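Long-range contacts in hypothetical lipoprotein ymcC (Escherichia coli K12, PDB 2IN5), which is of unknown function but is probably a membrane-anchored lipoprotein connected with group 4 capsule polysaccharide: residues A[82-86]-A[115-119]; A[98-102]-A[169-174]; A[107-113]-A[124-130]. The contacts are given in a common frame with arbitrary orientation. Numbering follows the deposited sequence.

How the contacts relate
The three contacts illustrate how one extended antiparallel sheet is held together both by strand pairing and by the loops between its strands. Contact 3 pairs strand 108-117 with strand 120-140, the two arms of a hairpin; contact 1 uses the far end of the same 108-117 strand, joining its other edge to the loop that leads into strand 86-89. Their centres lie 20 Å apart, yet they touch: W115 CZ3 packs 4.0 Å from A124 N, and L86 CD1 4.2 Å from I113 CB. Contact 2 fastens a loop to the turn after strand 161-170; its centre is 19 Å from that of contact 3, which it encloses in sequence, and 31 Å from that of contact 1.

Contact 1. Residues A[82-86]-A[115-119]; sequences LNNNL and WSEDN
This contact is the frayed beginning of an antiparallel strand pairing, where the loop between strands 75-80 and 86-89 runs alongside the end of strand 108-117 near the tip of its hairpin. The touching parts run 171° apart, with N84 facing E117 (CA-CA 5.4 Å), N85 facing S116 (CA-CA 5.4 Å) and L86 facing W115 (CA-CA 4.2 Å) as a non-hydrogen-bonded bridge. N84, N85, L86, W115 and S116 are all extended, whereas N83 adopts helical angles (-52°/-53°). D118 (64°/43°) and N119 (62°/17°) are both left-handed, consistent with a type I' turn between strands 108-117 and 120-140.

The backbone ladder is only half regular. S116 N donates to N85 O at 2.9 Å, but the return bond goes to a side chain: S116, in the p rotamer, places OG 3.2 Å from N85 N. One residue back along the loop, N84 (m) offers OD1 to D118 N at 3.2 Å, tying the loop to the turn. Water 1 sits 2.8 Å from N83 O and accepts from N119 N (3.0 Å), and water 3 accepts from N85 ND2 at 3.1 Å and hydrogen-bonds S116 OG at 2.9 Å, bridging the segments. On the apolar side, L86 CD1 lies 4.3 Å from W115 CB. Within its own strand W115 NE1 donates to E117 OE2 at 3.0 Å, while N85 OD1 accepts from L82 N at 3.1 Å and also bonds T79.

The chemistry implies that strand order can fade gradually into loop, with side-chain oxygens accepting from N85 N and D118 N where no cross-strand carbonyl does.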
# COMPACT_ATOMS: atom_id res chain seq x y z
N LEU A 82 -0.71 -12.18 11.16
CA LEU A 82 -0.25 -12.42 12.52
C LEU A 82 -1.16 -13.50 13.08
O LEU A 82 -2.19 -13.81 12.48
CB LEU A 82 -0.39 -11.15 13.36
CG LEU A 82 0.45 -9.89 13.07
CD1 LEU A 82 0.04 -8.81 14.05
CD2 LEU A 82 1.94 -10.17 13.20
N ASN A 83 -0.80 -14.08 14.22
CA ASN A 83 -1.66 -15.11 14.81
C ASN A 83 -3.07 -14.57 14.93
O ASN A 83 -4.03 -15.19 14.48
CB ASN A 83 -1.14 -15.50 16.20
CG ASN A 83 -0.09 -16.59 16.14
OD1 ASN A 83 0.89 -16.50 15.40
ND2 ASN A 83 -0.29 -17.64 16.94
N ASN A 84 -3.19 -13.40 15.55
CA ASN A 84 -4.47 -12.74 15.73
C ASN A 84 -4.35 -11.37 15.09
O ASN A 84 -3.34 -10.68 15.27
CB ASN A 84 -4.81 -12.61 17.21
CG ASN A 84 -4.94 -13.96 17.88
OD1 ASN A 84 -5.38 -14.92 17.27
ND2 ASN A 84 -4.58 -14.03 19.16
N ASN A 85 -5.39 -10.96 14.36
CA ASN A 85 -5.37 -9.69 13.65
C ASN A 85 -6.47 -8.70 13.98
O ASN A 85 -7.59 -9.08 14.29
CB ASN A 85 -5.42 -9.95 12.14
CG ASN A 85 -4.23 -10.73 11.64
OD1 ASN A 85 -3.11 -10.26 11.69
ND2 ASN A 85 -4.48 -11.94 11.13
N LEU A 86 -6.13 -7.42 13.93
CA LEU A 86 -7.13 -6.39 14.16
C LEU A 86 -7.68 -6.22 12.74
O LEU A 86 -6.92 -5.99 11.80
CB LEU A 86 -6.46 -5.10 14.66
CG LEU A 86 -7.31 -3.82 14.72
CD1 LEU A 86 -8.50 -3.98 15.65
CD2 LEU A 86 -6.42 -2.69 15.17
N TRP A 115 -11.80 -7.78 15.54
CA TRP A 115 -10.53 -8.50 15.51
C TRP A 115 -10.74 -10.02 15.57
O TRP A 115 -11.77 -10.49 16.05
CB TRP A 115 -9.67 -8.01 16.68
CG TRP A 115 -9.99 -8.60 18.01
CD1 TRP A 115 -9.34 -9.62 18.63
CD2 TRP A 115 -11.04 -8.20 18.90
NE1 TRP A 115 -9.92 -9.89 19.85
CE2 TRP A 115 -10.96 -9.03 20.04
CE3 TRP A 115 -12.04 -7.21 18.85
CZ2 TRP A 115 -11.84 -8.92 21.12
CZ3 TRP A 115 -12.92 -7.10 19.92
CH2 TRP A 115 -12.81 -7.95 21.04
N SER A 116 -9.77 -10.78 15.07
CA SER A 116 -9.89 -12.23 15.11
C SER A 116 -9.10 -12.79 16.28
O SER A 116 -8.02 -12.31 16.60
CB SER A 116 -9.41 -12.85 13.80
OG SER A 116 -8.03 -12.68 13.60
N GLU A 117 -9.66 -13.81 16.91
CA GLU A 117 -9.02 -14.45 18.05
C GLU A 117 -9.20 -15.96 17.89
O GLU A 117 -10.30 -16.49 18.08
CB GLU A 117 -9.67 -13.95 19.34
CG GLU A 117 -8.90 -14.24 20.62
CD GLU A 117 -9.28 -13.29 21.74
OE1 GLU A 117 -8.76 -13.45 22.87
OE2 GLU A 117 -10.08 -12.37 21.49
N ASP A 118 -8.11 -16.65 17.54
CA ASP A 118 -8.13 -18.09 17.31
C ASP A 118 -9.04 -18.37 16.12
O ASP A 118 -9.85 -19.29 16.13
CB ASP A 118 -8.65 -18.84 18.55
CG ASP A 118 -7.69 -18.74 19.73
OD1 ASP A 118 -8.08 -19.13 20.85
OD2 ASP A 118 -6.55 -18.27 19.55
N ASN A 119 -8.88 -17.54 15.09
CA ASN A 119 -9.67 -17.61 13.86
C ASN A 119 -11.16 -17.41 14.07
O ASN A 119 -11.97 -17.75 13.22
CB ASN A 119 -9.42 -18.94 13.15
CG ASN A 119 -7.98 -19.11 12.76
OD1 ASN A 119 -7.20 -19.71 13.49
ND2 ASN A 119 -7.61 -18.55 11.61
O HOH W 1 -6.85 -15.40 14.83
O HOH W 2 -5.22 -18.20 15.71
O HOH W 3 -7.42 -12.92 10.79

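Contact 2. Residues A[98-102]-A[169-174]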
# COMPACT_ATOMS: atom_id res chain seq x y z
N ARG A 98 -5.10 12.16 15.89
CA ARG A 98 -4.97 12.71 14.54
C ARG A 98 -4.39 14.11 14.63
O ARG A 98 -3.85 14.63 13.67
CB ARG A 98 -6.31 12.74 13.81
CG ARG A 98 -6.79 11.37 13.36
CD ARG A 98 -8.03 11.46 12.49
NE ARG A 98 -7.74 11.05 11.12
CZ ARG A 98 -7.16 11.83 10.21
NH1 ARG A 98 -6.81 13.07 10.53
NH2 ARG A 98 -6.90 11.35 9.00
N ASN A 99 -4.52 14.72 15.81
CA ASN A 99 -3.97 16.05 16.06
C ASN A 99 -3.45 15.98 17.50
O ASN A 99 -3.97 16.64 18.40
CB ASN A 99 -5.05 17.12 15.94
CG ASN A 99 -4.46 18.52 15.78
OD1 ASN A 99 -3.47 18.87 16.44
ND2 ASN A 99 -5.07 19.33 14.92
N ALA A 100 -2.41 15.18 17.70
CA ALA A 100 -1.82 14.95 19.02
C ALA A 100 -1.44 16.19 19.81
O ALA A 100 -1.50 16.18 21.03
CB ALA A 100 -0.60 14.02 18.88
N LEU A 101 -1.03 17.26 19.14
CA LEU A 101 -0.67 18.46 19.87
C LEU A 101 -1.90 19.22 20.37
O LEU A 101 -1.83 19.90 21.40
CB LEU A 101 0.20 19.37 19.01
CG LEU A 101 1.65 18.92 18.82
CD1 LEU A 101 2.37 19.95 17.99
CD2 LEU A 101 2.35 18.73 20.17
N ALA A 102 -3.02 19.09 19.65
CA ALA A 102 -4.27 19.77 20.00
C ALA A 102 -5.16 18.96 20.92
O ALA A 102 -6.34 19.26 21.07
CB ALA A 102 -5.04 20.13 18.74
N VAL A 169 3.85 11.47 23.21
CA VAL A 169 3.86 12.43 22.10
C VAL A 169 4.98 13.47 22.13
O VAL A 169 5.25 14.06 23.17
CB VAL A 169 2.52 13.20 22.05
CG1 VAL A 169 2.48 14.10 20.83
CG2 VAL A 169 1.36 12.23 22.06
N ASP A 170 5.60 13.69 20.98
CA ASP A 170 6.64 14.70 20.86
C ASP A 170 5.94 16.05 21.04
O ASP A 170 5.18 16.47 20.17
CB ASP A 170 7.29 14.62 19.49
CG ASP A 170 8.42 15.62 19.33
OD1 ASP A 170 8.18 16.84 19.41
OD2 ASP A 170 9.56 15.16 19.13
N SER A 171 6.21 16.74 22.15
CA SER A 171 5.57 18.02 22.47
C SER A 171 5.75 19.16 21.47
O SER A 171 5.16 20.22 21.65
CB SER A 171 6.05 18.48 23.85
OG SER A 171 7.44 18.77 23.83
N ALA A 172 6.55 18.94 20.43
CA ALA A 172 6.85 19.94 19.41
C ALA A 172 6.28 19.61 18.03
O ALA A 172 5.89 20.50 17.27
CB ALA A 172 8.35 20.14 19.31
N THR A 173 6.25 18.32 17.69
CA THR A 173 5.74 17.92 16.38
C THR A 173 4.37 17.27 16.46
O THR A 173 3.57 17.40 15.55
CB THR A 173 6.69 16.91 15.71
OG1 THR A 173 6.73 15.71 16.49
CG2 THR A 173 8.07 17.49 15.58
N GLY A 174 4.11 16.59 17.57
CA GLY A 174 2.83 15.92 17.72
C GLY A 174 2.97 14.45 17.36
O GLY A 174 2.03 13.68 17.53
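Not one hydrogen bond crosses this contact: a leucine from one loop rests almost entirely on the backbone of another. L101 (m, t) lies along the turn that carries the chain from strand 161-170 towards strand 176-182. Its CD2 approaches D170 O at 3.6 Å and S171 O at 3.5 Å, its CD1 comes to 3.6 Å from A172 O and 3.7 Å from T173 C, and its CG sits 3.4 Å from G174 CA.

Such close apposition depends on G174. A side chain there would point at the opposing loop, with an ideal CB only 3.1 Å from L101 CG, and the backbone angles of 98°/-6° would also press that CB against the preceding carbonyl oxygen. Glycine answers both demands. Beside it, A100 points its methyl towards the turn, placing CB 3.0 Å from G174 O and 3.6 Å from V169 CG1, the contact's one apolar side-chain pair.

Each loop is tightened from within. D170 OD1 accepts from A172 N at 2.8 Å, forming an Asx turn, and from T173 N at 3.0 Å, completing an Asx motif; G174 N closes on D170 O at 2.8 Å. In the other loop, A102 N donates to N99 O at 2.9 Å. G174 O is bonded by N73, and V169 packs on W150 of the neighbouring strand 143-156.

The chemistry implies that polar bonds are spent inside each loop or on other neighbours, so the two loops meet by close van der Waals packing without hydrogen bonds, a leucine and an alanine methyl fitted against a turn left open by glycine.

Contact 3. Residues A[107-113]-A[124-130]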
# COMPACT_ATOMS: atom_id res chain seq x y z
N SER A 107 -10.32 14.65 26.36
CA SER A 107 -10.75 14.28 25.02
C SER A 107 -11.40 12.90 25.03
O SER A 107 -10.94 12.00 25.73
CB SER A 107 -9.56 14.27 24.05
OG SER A 107 -9.12 15.58 23.76
N ARG A 108 -12.45 12.73 24.24
CA ARG A 108 -13.14 11.46 24.20
C ARG A 108 -13.21 10.94 22.78
O ARG A 108 -12.98 11.68 21.82
CB ARG A 108 -14.54 11.60 24.82
CG ARG A 108 -14.53 12.25 26.22
CD ARG A 108 -15.66 11.77 27.14
NE ARG A 108 -16.99 11.94 26.57
CZ ARG A 108 -18.13 11.64 27.20
NH1 ARG A 108 -18.11 11.15 28.44
NH2 ARG A 108 -19.30 11.81 26.59
N TRP A 109 -13.49 9.65 22.63
CA TRP A 109 -13.59 9.04 21.32
C TRP A 109 -14.36 7.74 21.42
O TRP A 109 -14.14 6.95 22.34
CB TRP A 109 -12.21 8.78 20.73
CG TRP A 109 -12.23 8.09 19.39
CD1 TRP A 109 -13.11 8.29 18.38
CD2 TRP A 109 -11.27 7.14 18.91
NE1 TRP A 109 -12.77 7.53 17.29
CE2 TRP A 109 -11.64 6.81 17.59
CE3 TRP A 109 -10.14 6.54 19.46
CZ2 TRP A 109 -10.91 5.91 16.80
CZ3 TRP A 109 -9.41 5.64 18.68
CH2 TRP A 109 -9.80 5.34 17.37
N THR A 110 -15.27 7.54 20.48
CA THR A 110 -16.08 6.34 20.47
C THR A 110 -15.95 5.66 19.11
O THR A 110 -16.03 6.30 18.07
CB THR A 110 -17.56 6.67 20.77
OG1 THR A 110 -17.71 6.95 22.17
CG2 THR A 110 -18.48 5.51 20.39
N ARG A 111 -15.71 4.35 19.14
CA ARG A 111 -15.57 3.60 17.91
C ARG A 111 -15.78 2.12 18.18
O ARG A 111 -15.87 1.69 19.33
CB ARG A 111 -14.17 3.82 17.30
CG ARG A 111 -13.02 3.19 18.07
CD ARG A 111 -12.88 3.76 19.46
NE ARG A 111 -11.59 3.45 20.05
CZ ARG A 111 -11.15 3.93 21.20
NH1 ARG A 111 -11.90 4.76 21.91
NH2 ARG A 111 -9.95 3.59 21.65
N ASP A 112 -15.88 1.34 17.11
CA ASP A 112 -16.05 -0.09 17.27
C ASP A 112 -14.81 -0.74 16.64
O ASP A 112 -14.19 -0.17 15.75
CB ASP A 112 -17.32 -0.59 16.55
CG ASP A 112 -18.60 0.02 17.12
OD1 ASP A 112 -18.86 -0.11 18.34
OD2 ASP A 112 -19.37 0.62 16.33
N ILE A 113 -14.43 -1.92 17.13
CA ILE A 113 -13.29 -2.62 16.56
C ILE A 113 -13.72 -4.04 16.22
O ILE A 113 -14.66 -4.57 16.81
CB ILE A 113 -12.05 -2.68 17.54
CG1 ILE A 113 -12.43 -3.36 18.85
CG2 ILE A 113 -11.52 -1.28 17.84
CD1 ILE A 113 -11.25 -3.57 19.75
N ALA A 124 -16.35 -5.09 19.47
CA ALA A 124 -16.88 -4.40 20.64
C ALA A 124 -16.93 -2.89 20.47
O ALA A 124 -16.28 -2.34 19.59
CB ALA A 124 -16.05 -4.76 21.87
N THR A 125 -17.72 -2.23 21.30
CA THR A 125 -17.83 -0.78 21.21
C THR A 125 -16.97 -0.15 22.29
O THR A 125 -17.21 -0.34 23.49
CB THR A 125 -19.28 -0.32 21.36
OG1 THR A 125 -20.06 -0.91 20.31
CG2 THR A 125 -19.37 1.20 21.25
N LEU A 126 -15.96 0.59 21.86
CA LEU A 126 -15.03 1.22 22.78
C LEU A 126 -15.21 2.72 22.90
O LEU A 126 -15.37 3.44 21.91
CB LEU A 126 -13.59 0.95 22.35
CG LEU A 126 -13.00 -0.46 22.46
CD1 LEU A 126 -13.71 -1.40 21.50
CD2 LEU A 126 -11.52 -0.40 22.13
N SER A 127 -15.15 3.18 24.14
CA SER A 127 -15.26 4.59 24.44
C SER A 127 -14.12 4.91 25.40
O SER A 127 -13.93 4.22 26.40
CB SER A 127 -16.62 4.89 25.08
OG SER A 127 -16.87 4.02 26.17
N SER A 128 -13.36 5.95 25.09
CA SER A 128 -12.23 6.33 25.93
C SER A 128 -12.10 7.83 26.12
O SER A 128 -12.70 8.63 25.39
CB SER A 128 -10.92 5.82 25.33
OG SER A 128 -10.66 6.46 24.09
N THR A 129 -11.31 8.21 27.12
CA THR A 129 -11.05 9.61 27.42
C THR A 129 -9.55 9.77 27.65
O THR A 129 -8.92 8.95 28.32
CB THR A 129 -11.82 10.07 28.68
OG1 THR A 129 -11.29 9.43 29.84
CG2 THR A 129 -13.30 9.73 28.56
N PHE A 130 -8.98 10.82 27.08
CA PHE A 130 -7.55 11.08 27.24
C PHE A 130 -7.27 11.87 28.51
O PHE A 130 -7.96 12.83 28.82
CB PHE A 130 -7.01 11.83 26.03
CG PHE A 130 -6.73 10.95 24.84
CD1 PHE A 130 -5.55 11.10 24.13
CD2 PHE A 130 -7.64 9.98 24.44
CE1 PHE A 130 -5.28 10.30 23.02
CE2 PHE A 130 -7.38 9.18 23.33
CZ PHE A 130 -6.19 9.34 22.63
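Segment 124-130, part of strand 120-140, opens with A124 in a hydrogen-bonded pair with I113: I113 N reaches A124 O at 3.1 Å, and A124 N returns to I113 O at 3.2 Å. At T125 the side chains take over, OG1 donating to D112 OD1 in a very short bond of 2.4 Å. L126 then pairs with R111 through two backbone bonds, L126 N to R111 O (2.8 Å) and R111 N to L126 O (2.9 Å). Its CB lies over one face of the R111 guanidinium, and its CD1 packs 3.5 Å from I113 CG1. S127, opposite T110 (CA-CA 4.4 Å), turns to the more exposed face shared with T125 and T129.

At S128, W109 N donates to S128 O and S128 N to W109 O, both at 3.0 Å, while S128 OG accepts from R111 NH1 at 3.0 Å and also bonds E152 on strand 143-156. T129 CG2 packs 3.4 Å from R108 CD. Finally F130 N donates to S107 O at 2.7 Å, and the phenylalanine ring leans on R75 and W150.

Alternating hydrogen-bonded and non-hydrogen-bonded pairs, a 159° angle between strand directions and one face richer in buried side chains (W109, R111, I113, L126, S128) are marks of antiparallel pairing, and the short connection between strands 108-117 and 120-140 makes it a beta hairpin within the large sheet.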